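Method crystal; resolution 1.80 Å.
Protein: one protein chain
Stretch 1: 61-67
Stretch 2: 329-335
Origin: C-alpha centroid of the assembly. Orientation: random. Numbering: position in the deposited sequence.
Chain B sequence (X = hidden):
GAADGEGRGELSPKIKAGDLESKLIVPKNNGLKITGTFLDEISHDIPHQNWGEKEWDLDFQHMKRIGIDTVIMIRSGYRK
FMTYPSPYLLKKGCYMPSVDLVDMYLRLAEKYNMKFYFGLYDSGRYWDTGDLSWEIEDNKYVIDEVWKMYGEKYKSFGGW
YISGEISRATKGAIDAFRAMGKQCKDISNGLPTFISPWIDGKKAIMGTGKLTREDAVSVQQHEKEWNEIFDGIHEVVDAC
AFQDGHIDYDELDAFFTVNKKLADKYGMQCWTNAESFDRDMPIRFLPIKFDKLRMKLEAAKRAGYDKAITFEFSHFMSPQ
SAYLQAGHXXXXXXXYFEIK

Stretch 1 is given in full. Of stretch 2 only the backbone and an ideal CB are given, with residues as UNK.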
# COMPACT_ATOMS: atom_id res chain seq x y z
N GLN B 61 5.40 14.94 20.90
CA GLN B 61 4.85 16.29 20.92
C GLN B 61 3.48 16.34 20.22
O GLN B 61 2.56 16.97 20.76
CB GLN B 61 5.79 17.28 20.23
CG GLN B 61 7.12 17.50 20.94
CD GLN B 61 7.97 18.43 20.15
OE1 GLN B 61 7.53 19.53 19.82
NE2 GLN B 61 9.21 18.05 19.87
N HIS B 62 3.32 15.62 19.08
CA HIS B 62 2.04 15.57 18.35
C HIS B 62 1.00 14.86 19.22
O HIS B 62 -0.17 15.25 19.25
CB HIS B 62 2.15 14.87 16.96
CG HIS B 62 3.01 15.57 15.94
ND1 HIS B 62 2.86 16.92 15.67
CD2 HIS B 62 3.93 15.06 15.09
CE1 HIS B 62 3.74 17.21 14.72
NE2 HIS B 62 4.42 16.12 14.34
N MSE B 63 1.43 13.84 19.99
CA MSE B 63 0.54 13.12 20.90
C MSE B 63 0.09 14.00 22.04
O MSE B 63 -1.09 14.06 22.36
CB MSE B 63 1.25 11.89 21.49
CG MSE B 63 1.54 10.79 20.49
SE MSE B 63 2.68 9.49 21.42
CE MSE B 63 3.37 8.55 19.88
N LYS B 64 1.04 14.73 22.63
CA LYS B 64 0.73 15.59 23.77
C LYS B 64 -0.27 16.67 23.41
O LYS B 64 -1.17 16.97 24.21
CB LYS B 64 2.02 16.24 24.29
CG LYS B 64 1.87 17.01 25.61
CD LYS B 64 1.69 16.07 26.76
CE LYS B 64 1.63 16.74 28.10
NZ LYS B 64 1.42 15.70 29.13
N ARG B 65 -0.17 17.22 22.20
CA ARG B 65 -1.10 18.25 21.74
C ARG B 65 -2.55 17.79 21.81
O ARG B 65 -3.42 18.61 22.08
CB ARG B 65 -0.74 18.65 20.33
CG ARG B 65 -1.58 19.77 19.78
CD ARG B 65 -1.13 20.12 18.41
NE ARG B 65 -1.91 21.24 17.89
CZ ARG B 65 -1.80 21.73 16.66
NH1 ARG B 65 -0.93 21.19 15.80
NH2 ARG B 65 -2.53 22.76 16.29
N ILE B 66 -2.85 16.52 21.53
CA ILE B 66 -4.23 16.04 21.56
C ILE B 66 -4.63 15.38 22.88
O ILE B 66 -5.74 14.88 22.98
CB ILE B 66 -4.58 15.14 20.35
CG1 ILE B 66 -3.75 13.84 20.32
CG2 ILE B 66 -4.44 15.90 19.07
CD1 ILE B 66 -4.36 12.76 19.41
N GLY B 67 -3.78 15.43 23.90
CA GLY B 67 -4.12 14.90 25.21
C GLY B 67 -3.83 13.44 25.44
O GLY B 67 -4.38 12.86 26.37
N UNK B 329 -6.24 12.98 9.02
CA UNK B 329 -7.09 12.41 10.08
C UNK B 329 -6.91 13.19 11.39
O UNK B 329 -7.88 13.49 12.08
CB UNK B 329 -6.76 10.93 10.30
N UNK B 330 -5.67 13.54 11.68
CA UNK B 330 -5.34 14.32 12.89
C UNK B 330 -6.07 15.66 12.87
O UNK B 330 -6.63 16.05 13.87
CB UNK B 330 -3.83 14.55 13.00
N UNK B 331 -6.11 16.32 11.70
CA UNK B 331 -6.82 17.60 11.54
C UNK B 331 -8.33 17.42 11.72
O UNK B 331 -8.93 18.22 12.41
CB UNK B 331 -6.53 18.20 10.16
N UNK B 332 -8.93 16.39 11.12
CA UNK B 332 -10.39 16.14 11.27
C UNK B 332 -10.73 15.85 12.72
O UNK B 332 -11.77 16.29 13.23
CB UNK B 332 -10.84 14.97 10.39
N UNK B 333 -9.86 15.09 13.40
CA UNK B 333 -10.00 14.73 14.82
C UNK B 333 -9.96 15.98 15.70
O UNK B 333 -10.84 16.19 16.55
CB UNK B 333 -8.90 13.76 15.24
N UNK B 334 -8.99 16.85 15.47
CA UNK B 334 -8.90 18.09 16.23
C UNK B 334 -10.08 18.99 16.01
O UNK B 334 -10.49 19.70 16.94
CB UNK B 334 -7.62 18.84 15.87
N UNK B 335 -10.60 19.03 14.78
CA UNK B 335 -11.77 19.85 14.50
C UNK B 335 -13.02 19.36 15.27
O UNK B 335 -13.73 20.14 15.89
CB UNK B 335 -12.05 19.85 13.00

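Stretch 2 is helical throughout, with phi near -60° and psi near -40° at every position, so its backbone alone would accept most residues. Its axis runs at 21° to that of helix 61-65, with a closest approach of 12.5 Å. Contact comes through side chains, and position 334 lies nearest, its CA 7.4 Å from I66 CA; no ideal CB lies within 5 Å of stretch 1.

Position 329 is out of reach, and stretch 1 gives no basis for choosing a residue. It is leucine, L329; its closest approach is L329 CG to I66 CD1, 9.0 Å.

Position 330 is more telling. Its CA-to-CB bond points toward stretch 1, yet nothing lies within 5.5 Å of the ideal CB, so a long side chain is needed to cross the space. Along the way I66 offers the methyl CG2; further on lies the carbonyl O of H62, an acceptor left free by I66 N, which makes a weak hydrogen bond to M63 O instead. An aromatic residue or a long aliphatic one would suit the methyl, and a donor at the tip would suit the carbonyl; tyrosine, lysine, arginine or glutamine could all be considered. The residue is tyrosine, Y330, with chi1 at t (-174°). Its OH donates a hydrogen bond to H62 O at 2.7 Å, with that oxygen near the ring plane at the edge. I66 CG2 packs obliquely on the ring, 3.6 Å from Y330 CE1, and R65 CD is 3.4 Å from Y330 OH. Water 1 donates to Y330 OH at 3.2 Å and accepts from R65 NH1 at 2.9 Å; it also lies 2.8 Å from H62 ND1, tying three side chains together.

Position 331 points away, and many residues would fit. Aspartate, D331, makes no contact with stretch 1. Position 332 is out of reach and equally permissive. It holds R332, which turns along its own helix toward position 335.

Position 333 points toward stretch 1, where I66 CD1 is the apolar feature and I66 O an acceptor. A large apolar or aromatic residue is favoured, with a polar tip tolerable. Tyrosine, Y333, brings CE1 to 4.1 Å from I66 CD1. Its OH donates to water 2 at 2.6 Å, which in turn donates to I66 O at 2.7 Å.

Position 334 also points toward stretch 1, its ideal CB 5.4 Å from I66 CG2. In a different direction, the guanidinium of R65 is within reach of a longer side chain. An acid would answer the charge, while an aliphatic stem or a flat group could pack there. The residue is arginine, R334: CG lies 4.0 Å from I66 CG2, and its guanidinium stacks on that of R65, centres 3.8 Å apart and planes at 23°. R65 NH2 and R334 NH1, at 3.4 Å, are both donors, so these like charges meet without a hydrogen bond.

Position 335 is out of reach and unconstrained by stretch 1. Glutamate, E335, forms a salt bridge, R332 NH2 to E335 OE2, 2.9 Å.

Stretch 2, residues 329-335: LYDRYRE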
# COMPACT_ATOMS: atom_id res chain seq x y z
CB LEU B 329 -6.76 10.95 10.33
CG LEU B 329 -7.60 10.23 11.43
CD1 LEU B 329 -9.08 10.40 11.22
CD2 LEU B 329 -7.31 8.72 11.39
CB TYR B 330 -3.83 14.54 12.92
CG TYR B 330 -3.28 15.20 14.17
CD1 TYR B 330 -2.89 14.44 15.26
CD2 TYR B 330 -2.95 16.54 14.17
CE1 TYR B 330 -2.24 15.01 16.35
CE2 TYR B 330 -2.31 17.13 15.26
CZ TYR B 330 -1.93 16.35 16.33
OH TYR B 330 -1.27 16.93 17.39
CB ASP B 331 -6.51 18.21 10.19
CG ASP B 331 -5.08 18.66 9.99
OD1 ASP B 331 -4.34 18.75 11.01
OD2 ASP B 331 -4.68 18.86 8.82
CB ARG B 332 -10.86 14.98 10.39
CG ARG B 332 -10.61 15.11 8.89
CD ARG B 332 -11.41 16.20 8.16
NE ARG B 332 -10.94 17.56 8.43
CZ ARG B 332 -9.80 18.10 8.01
NH1 ARG B 332 -8.97 17.42 7.21
NH2 ARG B 332 -9.48 19.34 8.36
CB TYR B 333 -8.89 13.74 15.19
CG TYR B 333 -8.93 13.26 16.61
CD1 TYR B 333 -8.29 13.97 17.61
CD2 TYR B 333 -9.61 12.10 16.96
CE1 TYR B 333 -8.32 13.54 18.94
CE2 TYR B 333 -9.61 11.63 18.27
CZ TYR B 333 -8.99 12.37 19.26
OH TYR B 333 -9.05 11.95 20.56
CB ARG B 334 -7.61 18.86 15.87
CG ARG B 334 -6.35 18.23 16.43
CD ARG B 334 -5.27 19.24 16.66
NE ARG B 334 -4.93 19.92 15.42
CZ ARG B 334 -5.20 21.20 15.12
NH1 ARG B 334 -5.84 21.97 15.98
NH2 ARG B 334 -4.81 21.70 13.96
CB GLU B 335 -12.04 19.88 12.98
CG GLU B 335 -11.04 20.78 12.28
CD GLU B 335 -11.11 20.82 10.77
OE1 GLU B 335 -11.91 20.05 10.20
OE2 GLU B 335 -10.27 21.52 10.16
O HOH W 1 0.81 18.84 15.96
O HOH W 2 -7.54 13.02 22.33
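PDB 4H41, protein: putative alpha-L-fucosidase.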